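Local structure of RagB/SusD domain protein (Flavobacterium johnsoniae, 5J5U) at residues 19-23 and 83-87; 143-147 and 478-482; 302-306 and 431-435; 330-336 and 371-375; 341-345 and 360-365. The protein binds chitin as a SusD homologue, probably an outer-membrane lipoprotein that passes chitin-derived chains to a partner transporter. All coordinates share one frame; numbering follows the deposited sequence.

Interaction 1 (19-23 and 83-87); sequences QLTFT and NVVDI
The carboxamides of Gln-19 and Asn-83 stand almost upright to one another, their planes 88° apart, whereas that of Gln-19 runs nearly parallel to the carboxylate of Asp-86. Asn-83 OD1 presses on the flank of the glutamine chain, 3.1 Å from Gln-19 CG. On its other branch, Asn-83 ND2 comes obliquely to the Phe-22 ring, 3.6 Å from Phe-22 CD2, while its hydrogen bond goes back to Asn-79 O on its own helix. Beyond CG the Gln-19 chain is extended (chi2 -178°), which carries its amide past Asn-83 until Gln-19 OE1 lies 3.8 Å from Asp-86 CB. Helices 16-29 and 66-90 are antiparallel here, with segment axes 9.4 Å apart. Ile-87 reaches across between them. Its unbranched arm ends at CD1, 3.4 Å from Leu-20 N and against the backbone of the facing helix, with Leu-20 CB at 4.0 Å from the same CD1. Thr-23 suits a helix surface that must also pack, for its OG1 bends back in a weak hydrogen bond to Gln-19 O and still touches Asn-83 CB. Met-107 of helix 98-119 covers Leu-20, Thr-23 and Val-84 from the buried side. The chemistry is therefore divided: on the partly exposed side, amide oxygens and nitrogens lie against carbon of the facing side chains, and apolar groups meet where a third helix seals the seam.

Interaction 2 (143-147 and 478-482); sequences QQDIY and KVWWD
Gln-144 lays its CB over one face of the Trp-480 indole, 3.6 Å from the centroid of the six-membered ring and 18° off the ring normal, a CH-pi contact. The extended chain then runs on across the rim, with Gln-144 CG 3.6 Å from Trp-480 CZ2, and the partly exposed tryptophan gains an aliphatic cover from a chain that follows its rim out to the amide. At the edge of the same indole, near its plane, sits Gln-143 OE1. This oxygen accepts a hydrogen bond from Trp-481 N at 3.0 Å, the donor lying almost in line with the carbonyl bond. CG of Gln-143 is anti to the backbone N (chi1 -176°) and the chain is straight beyond it, a reach long enough to meet the other backbone. That backbone is a type I beta turn, Val-479 to Asp-482, by which the C-terminal tail fits against the first turn of helix 143-160 and joins regions of the chain far apart in sequence. The Gln-143 amide lies nearly parallel to the Trp-481 indole, with Gln-143 CD 3.5 Å from Trp-481 CD1, and Val-479 CG2 rests over the centre of a face of this ring. Gln-143 NE2 turns to Thr-116 OG1. Tyr-147 meets the indole obliquely, Tyr-147 CZ being 3.8 Å from Trp-481 CD1. Asp-117 OD1 of helix 98-119, a carboxylate oxygen shared by both donors, ties Tyr-147 OH and Trp-481 NE1 to one acceptor.

Interaction 3 (302-306 and 431-435); sequences VRPGV and LPITN
Pro-304 and Leu-431 make the dense side of this contact, Pro-304 CD lying 3.8 Å from Leu-431 CD1, where the two side chains cross at about a right angle. Next to them Ile-433 CD1 touches Pro-304 CB at 3.9 Å; with both side-chain torsions near -65° the isoleucine folds its end round to the proline, although its CB sets off along the contact rather than into it. The third tight point is polar. Asn-435 ND2 donates to Gly-305 O at 3.1 Å, approaching 21° out of the carbonyl plane, and Asn-435 OD1 lies close to Gly-305 CA. What offers that carbonyl is a type II beta turn from Arg-303 to Val-306, closed by Val-306 N to Arg-303 O. Proline suits its second position, and glycine its third, where phi is positive (92°). The turn joins the long loop between strands 280-281 and 320-321 to the loop after helix 415-425, and Ser-60 OG and Ser-50 OG bond to its backbone from other parts of the fold. The solvent side is looser. Arg-303, bent at chi2, lays one face of its guanidinium over the Leu-431 methyls, with Arg-303 NH2 3.9 Å from Leu-431 CD2, an arrangement that leaves its in-plane NE-H for water while the flat face covers an apolar group. In the guanidinium plane, a water accepts from Arg-303 NE at 2.8 Å and donates to Pro-304 O and Pro-432 O, bridging the two loops.

Interaction 4 (330-336 and 371-375); sequences TPFLHVS and QLEVY
Thr-330 and Tyr-375 bring the two backbones nearest, CA to CA 6.2 Å, and the chains are farther apart between Ser-336 and Gln-371, where the corresponding spacing is 8.2 Å. One segment is an extended run that enters strand 332-335; the other is a 3-10 turn at 373-375 in the loop that follows helix 357-371. Tyr-375 spans the gap. Pro-331 O meets the edge of its ring near the ring plane, 3.2 Å from Tyr-375 CE1, where the weakly positive ring hydrogens suit a carbonyl oxygen. The proline ring packs alongside, with Pro-331 CG 3.7 Å from Tyr-375 CD1 and also 3.4 Å from Val-374 O. At the far end of the ring, the tyrosine hydroxyl lies 3.5 Å from Leu-333 CB. A water accepts from Leu-333 N; its approach to the tyrosine hydroxyl is too short to be trusted in detail. Leu-333 puts its CD2 against the Gln-371 amide, 3.3 Å from Gln-371 NE2. CG of that glutamine stands between the backbone N and the carbonyl carbon (chi1 88°), which turns the amide back to the leucine. Its NE2 has a weak bond to Thr-410 O, and its OE1 approaches Ser-336 CB. Ser-336 is the N-cap of helix 337-349, its OG bonded to Glu-339 N. Strand 332-335 pairs antiparallel with strand 224-226, while Val-335 packs on helix 178-195, Phe-332 points away, onto helices 16-29 and 31-45, and His-334 touches helix 16-29.

Interaction 5 (341-345 and 360-365); sequences QLLLA and FYKKGV
Phe-360 and Gly-364 settle against Gln-341, Leu-344 and Ala-345 in an antiparallel helix hairpin, helix 337-349 followed by helix 357-371, an arrangement consistent with the TPR-like clan of this family. The segment axes run at 158° and approach to 7.5 Å, a small separation that residues with little or no side chain allow. Backbone proximity comes first. Gly-364 CA lies 3.6 Å from Gln-341 CB, and Leu-342 CD2 occupies the place where a CB on residue 364 would fall; Leu-342 CG passes over the same glycine. At the other end Ala-345 CB reaches Phe-360 CB at 3.9 Å, its small methyl tucked between that residue and Tyr-361. Among the ring contacts, Leu-344 CB stands over the centre of a Phe-360 face, 3.7 Å from the centroid and 9° off the normal, a CH-pi contact over that face. CG of Phe-360 is anti to its carbonyl carbon (chi1 -82°), and this brings the ring across the opposite helix. Apolar packing continues on the inner flank: Leu-342 CD2 meets Tyr-361 CD1 at 3.9 Å, and both side chains also touch Gln-406 of helix 399-410. Polar groups play a lesser part. Ser-338 OG, about one turn before Gln-341 on the same helix, bonds to Gly-364 O and so links the two helices. Gln-341 folds at chi2 and sets OE1 at the ring's edge, 3.5 Å from Phe-360 CD1.

Interactions 2 and 5 are the buried contacts; interactions 1, 3 and 4 are partly buried, and interaction 3 has the most solvent about it. Interactions 1 and 5 are both antiparallel helix pairs, but the second is closer-packed and more apolar, while the first mixes amides with its hydrocarbon. The remaining three involve loops and turns, where backbone carbonyls and N-H groups take a larger share, joined by waters in interactions 3 and 4. Interactions 4 and 5 use successive elements: strand 332-335 leads into helix 337-349, and helix 357-371 runs into segment 371-375; their nearest atoms are about 5 Å apart. Interactions 3, 4 and 5 all lie within the chain loop that interaction 2 closes.

Interaction 1 (19-23 and 83-87)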
# COMPACT_ATOMS: atom_id res chain seq x y z
N GLN A 19 -7.49 -20.41 -10.86
CA GLN A 19 -6.65 -20.14 -9.71
C GLN A 19 -6.13 -18.70 -9.75
O GLN A 19 -6.15 -18.01 -8.73
CB GLN A 19 -5.51 -21.17 -9.66
CG GLN A 19 -5.95 -22.47 -8.97
CD GLN A 19 -4.85 -23.53 -8.83
OE1 GLN A 19 -3.95 -23.63 -9.66
NE2 GLN A 19 -4.93 -24.31 -7.77
N LEU A 20 -5.72 -18.24 -10.93
CA LEU A 20 -5.23 -16.89 -11.07
C LEU A 20 -6.32 -15.92 -10.67
O LEU A 20 -6.08 -15.02 -9.88
CB LEU A 20 -4.75 -16.60 -12.50
CG LEU A 20 -4.29 -15.16 -12.79
CD1 LEU A 20 -3.28 -14.70 -11.77
CD2 LEU A 20 -3.72 -14.99 -14.19
N THR A 21 -7.53 -16.13 -11.20
CA THR A 21 -8.71 -15.29 -10.92
C THR A 21 -9.03 -15.24 -9.42
O THR A 21 -9.33 -14.18 -8.85
CB THR A 21 -9.97 -15.78 -11.72
OG1 THR A 21 -9.78 -15.56 -13.13
CG2 THR A 21 -11.25 -15.05 -11.28
N PHE A 22 -8.96 -16.41 -8.78
CA PHE A 22 -9.19 -16.51 -7.35
C PHE A 22 -8.15 -15.68 -6.57
O PHE A 22 -8.51 -14.87 -5.72
CB PHE A 22 -9.16 -17.97 -6.92
CG PHE A 22 -9.38 -18.18 -5.46
CD1 PHE A 22 -10.66 -18.28 -4.95
CD2 PHE A 22 -8.30 -18.31 -4.60
CE1 PHE A 22 -10.87 -18.49 -3.60
CE2 PHE A 22 -8.50 -18.52 -3.26
CZ PHE A 22 -9.78 -18.61 -2.75
N THR A 23 -6.87 -15.86 -6.88
CA THR A 23 -5.83 -15.12 -6.20
C THR A 23 -5.98 -13.61 -6.36
O THR A 23 -5.87 -12.84 -5.39
CB THR A 23 -4.45 -15.52 -6.70
OG1 THR A 23 -4.19 -16.87 -6.29
CG2 THR A 23 -3.38 -14.61 -6.10
N ASN A 83 -2.15 -21.16 -4.02
CA ASN A 83 -2.71 -21.19 -5.36
C ASN A 83 -1.70 -20.76 -6.39
O ASN A 83 -1.58 -21.37 -7.46
CB ASN A 83 -3.95 -20.30 -5.46
CG ASN A 83 -5.21 -21.04 -5.14
OD1 ASN A 83 -5.68 -21.85 -5.93
ND2 ASN A 83 -5.74 -20.80 -3.95
N VAL A 84 -0.99 -19.69 -6.07
CA VAL A 84 -0.10 -19.10 -7.03
C VAL A 84 1.15 -19.99 -7.19
O VAL A 84 1.73 -20.09 -8.28
CB VAL A 84 0.23 -17.65 -6.64
CG1 VAL A 84 1.18 -17.61 -5.45
CG2 VAL A 84 0.77 -16.91 -7.83
N VAL A 85 1.52 -20.69 -6.11
CA VAL A 85 2.54 -21.74 -6.20
C VAL A 85 2.09 -22.88 -7.14
O VAL A 85 2.85 -23.31 -8.02
CB VAL A 85 2.90 -22.31 -4.83
CG1 VAL A 85 3.70 -23.60 -4.98
CG2 VAL A 85 3.74 -21.29 -4.07
N ASP A 86 0.86 -23.34 -6.97
CA ASP A 86 0.32 -24.39 -7.85
C ASP A 86 0.25 -23.96 -9.33
O ASP A 86 0.52 -24.78 -10.22
CB ASP A 86 -1.07 -24.82 -7.40
CG ASP A 86 -1.02 -25.82 -6.27
OD1 ASP A 86 -0.00 -26.54 -6.16
OD2 ASP A 86 -2.00 -25.86 -5.49
N ILE A 87 -0.09 -22.70 -9.59
CA ILE A 87 -0.07 -22.22 -10.96
C ILE A 87 1.35 -22.30 -11.50
O ILE A 87 1.57 -22.86 -12.57
CB ILE A 87 -0.57 -20.79 -11.12
CG1 ILE A 87 -2.02 -20.66 -10.68
CG2 ILE A 87 -0.49 -20.37 -12.58
CD1 ILE A 87 -2.49 -19.22 -10.56

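Interaction 2 (143-147 and 478-482)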
# COMPACT_ATOMS: atom_id res chain seq x y z
N GLN A 143 14.70 -11.85 5.16
CA GLN A 143 14.06 -10.88 4.27
C GLN A 143 14.98 -10.46 3.12
O GLN A 143 14.54 -10.33 1.98
CB GLN A 143 13.59 -9.64 5.04
CG GLN A 143 12.82 -8.62 4.17
CD GLN A 143 12.31 -7.41 4.94
OE1 GLN A 143 13.10 -6.59 5.45
NE2 GLN A 143 10.98 -7.27 5.01
N GLN A 144 16.27 -10.32 3.40
CA GLN A 144 17.23 -9.97 2.35
C GLN A 144 17.19 -10.98 1.19
O GLN A 144 17.18 -10.60 0.01
CB GLN A 144 18.65 -9.88 2.92
CG GLN A 144 19.74 -9.68 1.87
CD GLN A 144 21.10 -9.41 2.46
OE1 GLN A 144 21.46 -9.97 3.50
NE2 GLN A 144 21.88 -8.56 1.80
N ASP A 145 17.16 -12.27 1.52
CA ASP A 145 17.09 -13.31 0.51
C ASP A 145 15.73 -13.28 -0.20
O ASP A 145 15.65 -13.54 -1.40
CB ASP A 145 17.37 -14.71 1.12
CG ASP A 145 18.75 -14.79 1.76
OD1 ASP A 145 19.67 -14.16 1.23
OD2 ASP A 145 18.94 -15.49 2.77
N ILE A 146 14.67 -12.98 0.54
CA ILE A 146 13.34 -12.93 -0.05
C ILE A 146 13.36 -11.86 -1.12
O ILE A 146 12.86 -12.06 -2.22
CB ILE A 146 12.22 -12.61 0.99
CG1 ILE A 146 12.09 -13.71 2.06
CG2 ILE A 146 10.88 -12.43 0.30
CD1 ILE A 146 10.94 -13.51 3.05
N TYR A 147 13.96 -10.74 -0.80
CA TYR A 147 14.07 -9.63 -1.74
C TYR A 147 14.96 -9.92 -2.97
O TYR A 147 14.61 -9.51 -4.09
CB TYR A 147 14.56 -8.39 -1.01
CG TYR A 147 13.43 -7.47 -0.63
CD1 TYR A 147 12.55 -7.80 0.41
CD2 TYR A 147 13.20 -6.30 -1.34
CE1 TYR A 147 11.50 -6.94 0.76
CE2 TYR A 147 12.17 -5.46 -1.01
CZ TYR A 147 11.32 -5.78 0.03
OH TYR A 147 10.30 -4.91 0.30
N LYS A 478 11.89 -4.57 14.17
CA LYS A 478 12.15 -3.99 12.84
C LYS A 478 12.34 -5.07 11.79
O LYS A 478 12.94 -6.11 12.07
CB LYS A 478 13.41 -3.13 12.82
CG LYS A 478 13.44 -1.94 13.74
CD LYS A 478 13.02 -0.69 13.04
CE LYS A 478 13.18 0.54 13.94
NZ LYS A 478 14.61 0.86 14.25
N VAL A 479 11.88 -4.79 10.57
CA VAL A 479 12.14 -5.67 9.44
C VAL A 479 13.51 -5.23 8.92
O VAL A 479 13.97 -4.14 9.21
CB VAL A 479 11.03 -5.59 8.33
CG1 VAL A 479 9.67 -5.91 8.90
CG2 VAL A 479 10.99 -4.21 7.69
N TRP A 480 14.14 -6.10 8.16
CA TRP A 480 15.53 -5.94 7.71
C TRP A 480 15.81 -4.63 6.95
O TRP A 480 16.85 -4.02 7.15
CB TRP A 480 15.92 -7.16 6.84
CG TRP A 480 17.13 -6.97 5.97
CD1 TRP A 480 18.43 -7.02 6.36
CD2 TRP A 480 17.13 -6.69 4.57
NE1 TRP A 480 19.25 -6.80 5.29
CE2 TRP A 480 18.48 -6.59 4.17
CE3 TRP A 480 16.13 -6.54 3.60
CZ2 TRP A 480 18.86 -6.32 2.84
CZ3 TRP A 480 16.50 -6.27 2.29
CH2 TRP A 480 17.85 -6.16 1.92
N TRP A 481 14.89 -4.21 6.07
CA TRP A 481 15.18 -3.02 5.25
C TRP A 481 14.97 -1.70 5.99
O TRP A 481 15.31 -0.64 5.50
CB TRP A 481 14.38 -3.01 3.94
CG TRP A 481 12.89 -3.24 3.97
CD1 TRP A 481 12.23 -4.30 3.41
CD2 TRP A 481 11.87 -2.40 4.53
NE1 TRP A 481 10.89 -4.18 3.59
CE2 TRP A 481 10.63 -3.02 4.27
CE3 TRP A 481 11.88 -1.18 5.19
CZ2 TRP A 481 9.42 -2.47 4.68
CZ3 TRP A 481 10.68 -0.63 5.60
CH2 TRP A 481 9.46 -1.27 5.34
N ASP A 482 14.38 -1.79 7.17
CA ASP A 482 14.12 -0.63 8.02
C ASP A 482 15.30 -0.41 8.99
O ASP A 482 15.36 -0.99 10.07
CB ASP A 482 12.77 -0.85 8.73
CG ASP A 482 12.43 0.24 9.74
OD1 ASP A 482 13.17 1.24 9.88
OD2 ASP A 482 11.35 0.10 10.38

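Interaction 3 (302-306 and 431-435)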
# COMPACT_ATOMS: atom_id res chain seq x y z
N VAL A 302 -10.18 14.47 11.29
CA VAL A 302 -10.24 14.11 12.71
C VAL A 302 -8.81 13.88 13.19
O VAL A 302 -8.06 13.13 12.56
CB VAL A 302 -11.10 12.83 12.96
CG1 VAL A 302 -11.03 12.42 14.44
CG2 VAL A 302 -12.55 13.04 12.53
N ARG A 303 -8.45 14.52 14.29
CA ARG A 303 -7.13 14.36 14.88
C ARG A 303 -6.87 12.89 15.26
O ARG A 303 -7.71 12.24 15.90
CB ARG A 303 -6.98 15.25 16.12
CG ARG A 303 -5.64 15.15 16.86
CD ARG A 303 -4.64 16.18 16.36
NE ARG A 303 -3.34 16.06 17.01
CZ ARG A 303 -2.40 17.01 16.99
NH1 ARG A 303 -2.61 18.18 16.38
NH2 ARG A 303 -1.24 16.80 17.62
N PRO A 304 -5.70 12.36 14.86
CA PRO A 304 -5.30 11.00 15.26
C PRO A 304 -5.35 10.83 16.78
O PRO A 304 -4.93 11.71 17.52
CB PRO A 304 -3.86 10.88 14.74
CG PRO A 304 -3.79 11.88 13.59
CD PRO A 304 -4.68 13.02 14.03
N GLY A 305 -5.91 9.72 17.23
CA GLY A 305 -6.05 9.46 18.65
C GLY A 305 -7.39 9.93 19.18
O GLY A 305 -7.73 9.70 20.33
N VAL A 306 -8.18 10.58 18.32
CA VAL A 306 -9.45 11.15 18.74
C VAL A 306 -10.60 10.46 18.02
O VAL A 306 -10.57 10.35 16.80
CB VAL A 306 -9.49 12.69 18.48
CG1 VAL A 306 -10.87 13.27 18.77
CG2 VAL A 306 -8.41 13.40 19.30
N LEU A 431 1.71 13.29 13.26
CA LEU A 431 1.32 13.94 14.49
C LEU A 431 1.64 13.01 15.62
O LEU A 431 1.40 11.82 15.52
CB LEU A 431 -0.17 14.28 14.47
CG LEU A 431 -0.49 15.38 13.45
CD1 LEU A 431 -1.99 15.59 13.23
CD2 LEU A 431 0.18 16.65 13.96
N PRO A 432 2.14 13.57 16.72
CA PRO A 432 2.52 12.75 17.87
C PRO A 432 1.29 12.18 18.56
O PRO A 432 0.27 12.84 18.64
CB PRO A 432 3.28 13.73 18.77
CG PRO A 432 2.70 15.06 18.41
CD PRO A 432 2.41 15.00 16.94
N ILE A 433 1.37 10.93 18.98
CA ILE A 433 0.31 10.26 19.72
C ILE A 433 0.60 10.35 21.22
O ILE A 433 1.57 9.77 21.70
CB ILE A 433 0.17 8.78 19.25
CG1 ILE A 433 -0.29 8.74 17.77
CG2 ILE A 433 -0.80 8.00 20.14
CD1 ILE A 433 -1.69 9.31 17.56
N THR A 434 -0.25 11.05 21.97
CA THR A 434 0.04 11.29 23.38
C THR A 434 -1.00 10.65 24.30
O THR A 434 -0.91 10.78 25.52
CB THR A 434 0.11 12.82 23.70
OG1 THR A 434 -1.10 13.47 23.27
CG2 THR A 434 1.33 13.48 23.01
N ASN A 435 -1.92 9.90 23.71
CA ASN A 435 -2.92 9.17 24.49
C ASN A 435 -2.31 8.35 25.62
O ASN A 435 -1.33 7.61 25.42
CB ASN A 435 -3.73 8.24 23.58
CG ASN A 435 -4.40 8.99 22.46
OD1 ASN A 435 -3.74 9.41 21.50
ND2 ASN A 435 -5.70 9.21 22.60
O HOH W 1 -2.52 13.47 17.78

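Interaction 4 (330-336 and 371-375)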
# COMPACT_ATOMS: atom_id res chain seq x y z
N THR A 330 -16.54 -0.23 -5.45
CA THR A 330 -15.39 0.67 -5.57
C THR A 330 -14.17 -0.12 -6.09
O THR A 330 -13.90 -1.23 -5.65
CB THR A 330 -15.06 1.35 -4.23
OG1 THR A 330 -16.22 2.01 -3.72
CG2 THR A 330 -13.93 2.35 -4.41
N PRO A 331 -13.49 0.40 -7.10
CA PRO A 331 -12.32 -0.34 -7.58
C PRO A 331 -11.16 -0.29 -6.58
O PRO A 331 -11.07 0.67 -5.80
CB PRO A 331 -11.96 0.37 -8.88
CG PRO A 331 -12.55 1.75 -8.73
CD PRO A 331 -13.80 1.57 -7.95
N PHE A 332 -10.28 -1.27 -6.62
CA PHE A 332 -9.11 -1.27 -5.75
C PHE A 332 -7.82 -1.17 -6.55
O PHE A 332 -7.55 -2.01 -7.41
CB PHE A 332 -9.08 -2.52 -4.87
CG PHE A 332 -8.07 -2.46 -3.78
CD1 PHE A 332 -6.75 -2.86 -4.01
CD2 PHE A 332 -8.42 -2.03 -2.50
CE1 PHE A 332 -5.79 -2.81 -2.99
CE2 PHE A 332 -7.46 -1.99 -1.47
CZ PHE A 332 -6.15 -2.38 -1.72
N LEU A 333 -7.02 -0.14 -6.26
CA LEU A 333 -5.75 0.14 -6.91
C LEU A 333 -4.55 -0.51 -6.19
O LEU A 333 -4.25 -0.17 -5.05
CB LEU A 333 -5.54 1.66 -6.98
CG LEU A 333 -4.24 2.19 -7.62
CD1 LEU A 333 -4.14 1.76 -9.06
CD2 LEU A 333 -4.14 3.71 -7.50
N HIS A 334 -3.84 -1.41 -6.87
CA HIS A 334 -2.67 -2.10 -6.30
C HIS A 334 -1.32 -1.40 -6.54
O HIS A 334 -0.53 -1.22 -5.61
CB HIS A 334 -2.58 -3.52 -6.84
CG HIS A 334 -3.64 -4.44 -6.32
ND1 HIS A 334 -3.67 -4.87 -5.01
CD2 HIS A 334 -4.71 -5.00 -6.92
CE1 HIS A 334 -4.70 -5.66 -4.83
NE2 HIS A 334 -5.36 -5.76 -5.98
N VAL A 335 -1.04 -1.08 -7.80
CA VAL A 335 0.20 -0.42 -8.20
C VAL A 335 -0.14 0.67 -9.21
O VAL A 335 -1.00 0.47 -10.07
CB VAL A 335 1.22 -1.41 -8.81
CG1 VAL A 335 2.59 -0.77 -8.83
CG2 VAL A 335 1.23 -2.77 -8.05
N SER A 336 0.55 1.80 -9.13
CA SER A 336 0.09 2.96 -9.88
C SER A 336 1.18 3.63 -10.69
O SER A 336 2.37 3.45 -10.43
CB SER A 336 -0.54 3.97 -8.93
OG SER A 336 0.46 4.61 -8.15
N GLN A 371 -5.78 9.74 -10.87
CA GLN A 371 -6.07 8.32 -10.65
C GLN A 371 -7.37 8.15 -9.85
O GLN A 371 -7.99 7.10 -9.88
CB GLN A 371 -4.91 7.63 -9.93
CG GLN A 371 -4.98 7.70 -8.41
CD GLN A 371 -3.71 7.25 -7.73
OE1 GLN A 371 -2.62 7.30 -8.31
NE2 GLN A 371 -3.83 6.80 -6.48
N LEU A 372 -7.78 9.21 -9.16
CA LEU A 372 -8.99 9.17 -8.35
C LEU A 372 -10.27 9.12 -9.20
O LEU A 372 -11.34 8.79 -8.70
CB LEU A 372 -9.04 10.37 -7.41
CG LEU A 372 -7.93 10.59 -6.39
CD1 LEU A 372 -8.35 11.69 -5.44
CD2 LEU A 372 -7.65 9.32 -5.60
N GLU A 373 -10.14 9.45 -10.48
CA GLU A 373 -11.31 9.50 -11.34
C GLU A 373 -11.99 8.14 -11.44
O GLU A 373 -13.22 8.03 -11.45
CB GLU A 373 -10.92 10.00 -12.72
CG GLU A 373 -10.42 11.44 -12.73
CD GLU A 373 -9.97 11.89 -14.11
OE1 GLU A 373 -10.28 11.18 -15.10
OE2 GLU A 373 -9.29 12.92 -14.20
N VAL A 374 -11.19 7.08 -11.44
CA VAL A 374 -11.74 5.75 -11.62
C VAL A 374 -12.63 5.37 -10.43
O VAL A 374 -13.44 4.46 -10.54
CB VAL A 374 -10.62 4.70 -11.81
CG1 VAL A 374 -9.79 4.56 -10.55
CG2 VAL A 374 -11.21 3.37 -12.24
N TYR A 375 -12.50 6.10 -9.33
CA TYR A 375 -13.32 5.89 -8.13
C TYR A 375 -14.70 6.52 -8.29
O TYR A 375 -15.55 6.37 -7.43
CB TYR A 375 -12.65 6.46 -6.88
CG TYR A 375 -11.38 5.77 -6.49
CD1 TYR A 375 -11.30 4.39 -6.47
CD2 TYR A 375 -10.24 6.50 -6.17
CE1 TYR A 375 -10.12 3.74 -6.12
CE2 TYR A 375 -9.06 5.86 -5.82
CZ TYR A 375 -9.01 4.48 -5.80
OH TYR A 375 -7.84 3.83 -5.46
O HOH W 2 -8.04 1.76 -4.08

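Interaction 5 (341-345 and 360-365)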
# COMPACT_ATOMS: atom_id res chain seq x y z
N GLN A 341 6.22 7.13 -10.99
CA GLN A 341 6.83 8.42 -11.29
C GLN A 341 7.42 9.07 -10.04
O GLN A 341 8.47 9.72 -10.10
CB GLN A 341 5.82 9.37 -11.94
CG GLN A 341 5.33 8.90 -13.31
CD GLN A 341 6.48 8.49 -14.21
OE1 GLN A 341 7.17 9.34 -14.76
NE2 GLN A 341 6.69 7.18 -14.36
N LEU A 342 6.77 8.89 -8.90
CA LEU A 342 7.27 9.48 -7.65
C LEU A 342 8.54 8.73 -7.17
O LEU A 342 9.51 9.34 -6.70
CB LEU A 342 6.17 9.48 -6.59
CG LEU A 342 5.03 10.48 -6.80
CD1 LEU A 342 3.92 10.34 -5.78
CD2 LEU A 342 5.55 11.90 -6.79
N LEU A 343 8.56 7.42 -7.36
CA LEU A 343 9.75 6.62 -7.06
C LEU A 343 10.90 7.02 -7.98
O LEU A 343 12.03 7.18 -7.53
CB LEU A 343 9.45 5.13 -7.21
CG LEU A 343 8.47 4.52 -6.20
CD1 LEU A 343 8.07 3.12 -6.59
CD2 LEU A 343 9.05 4.57 -4.78
N LEU A 344 10.60 7.22 -9.27
CA LEU A 344 11.63 7.68 -10.19
C LEU A 344 12.13 9.09 -9.81
O LEU A 344 13.31 9.38 -9.98
CB LEU A 344 11.13 7.66 -11.64
CG LEU A 344 11.10 6.22 -12.16
CD1 LEU A 344 10.51 6.10 -13.56
CD2 LEU A 344 12.48 5.54 -12.06
N ALA A 345 11.26 9.94 -9.26
CA ALA A 345 11.71 11.23 -8.74
C ALA A 345 12.76 11.02 -7.65
O ALA A 345 13.83 11.65 -7.67
CB ALA A 345 10.54 12.05 -8.18
N PHE A 360 9.77 14.21 -13.10
CA PHE A 360 9.20 12.97 -12.58
C PHE A 360 8.17 13.26 -11.48
O PHE A 360 7.08 12.70 -11.47
CB PHE A 360 10.30 12.06 -12.03
CG PHE A 360 11.04 11.26 -13.07
CD1 PHE A 360 10.34 10.50 -14.00
CD2 PHE A 360 12.43 11.23 -13.08
CE1 PHE A 360 11.01 9.74 -14.94
CE2 PHE A 360 13.11 10.47 -14.01
CZ PHE A 360 12.40 9.73 -14.95
N TYR A 361 8.54 14.15 -10.57
CA TYR A 361 7.68 14.55 -9.47
C TYR A 361 6.36 15.13 -9.98
O TYR A 361 5.27 14.74 -9.52
CB TYR A 361 8.41 15.57 -8.60
CG TYR A 361 7.63 16.07 -7.41
CD1 TYR A 361 7.48 15.28 -6.28
CD2 TYR A 361 7.10 17.36 -7.40
CE1 TYR A 361 6.79 15.75 -5.17
CE2 TYR A 361 6.41 17.83 -6.31
CZ TYR A 361 6.25 17.03 -5.20
OH TYR A 361 5.56 17.53 -4.12
N LYS A 362 6.47 16.07 -10.93
CA LYS A 362 5.29 16.72 -11.49
C LYS A 362 4.36 15.70 -12.12
O LYS A 362 3.15 15.71 -11.88
CB LYS A 362 5.70 17.77 -12.52
CG LYS A 362 6.37 19.00 -11.91
CD LYS A 362 6.95 19.91 -12.99
CE LYS A 362 7.44 21.22 -12.40
NZ LYS A 362 7.84 22.16 -13.48
N LYS A 363 4.95 14.80 -12.91
CA LYS A 363 4.17 13.77 -13.58
C LYS A 363 3.49 12.86 -12.55
O LYS A 363 2.34 12.43 -12.74
CB LYS A 363 5.06 12.95 -14.52
CG LYS A 363 5.56 13.70 -15.74
CD LYS A 363 6.60 12.89 -16.53
CE LYS A 363 7.33 13.76 -17.56
NZ LYS A 363 8.41 13.04 -18.30
N GLY A 364 4.18 12.60 -11.45
CA GLY A 364 3.63 11.80 -10.37
C GLY A 364 2.42 12.44 -9.71
O GLY A 364 1.39 11.79 -9.51
N VAL A 365 2.54 13.72 -9.35
CA VAL A 365 1.44 14.42 -8.70
C VAL A 365 0.21 14.50 -9.61
O VAL A 365 -0.94 14.29 -9.16
CB VAL A 365 1.84 15.84 -8.26
CG1 VAL A 365 0.65 16.54 -7.67
CG2 VAL A 365 2.99 15.79 -7.25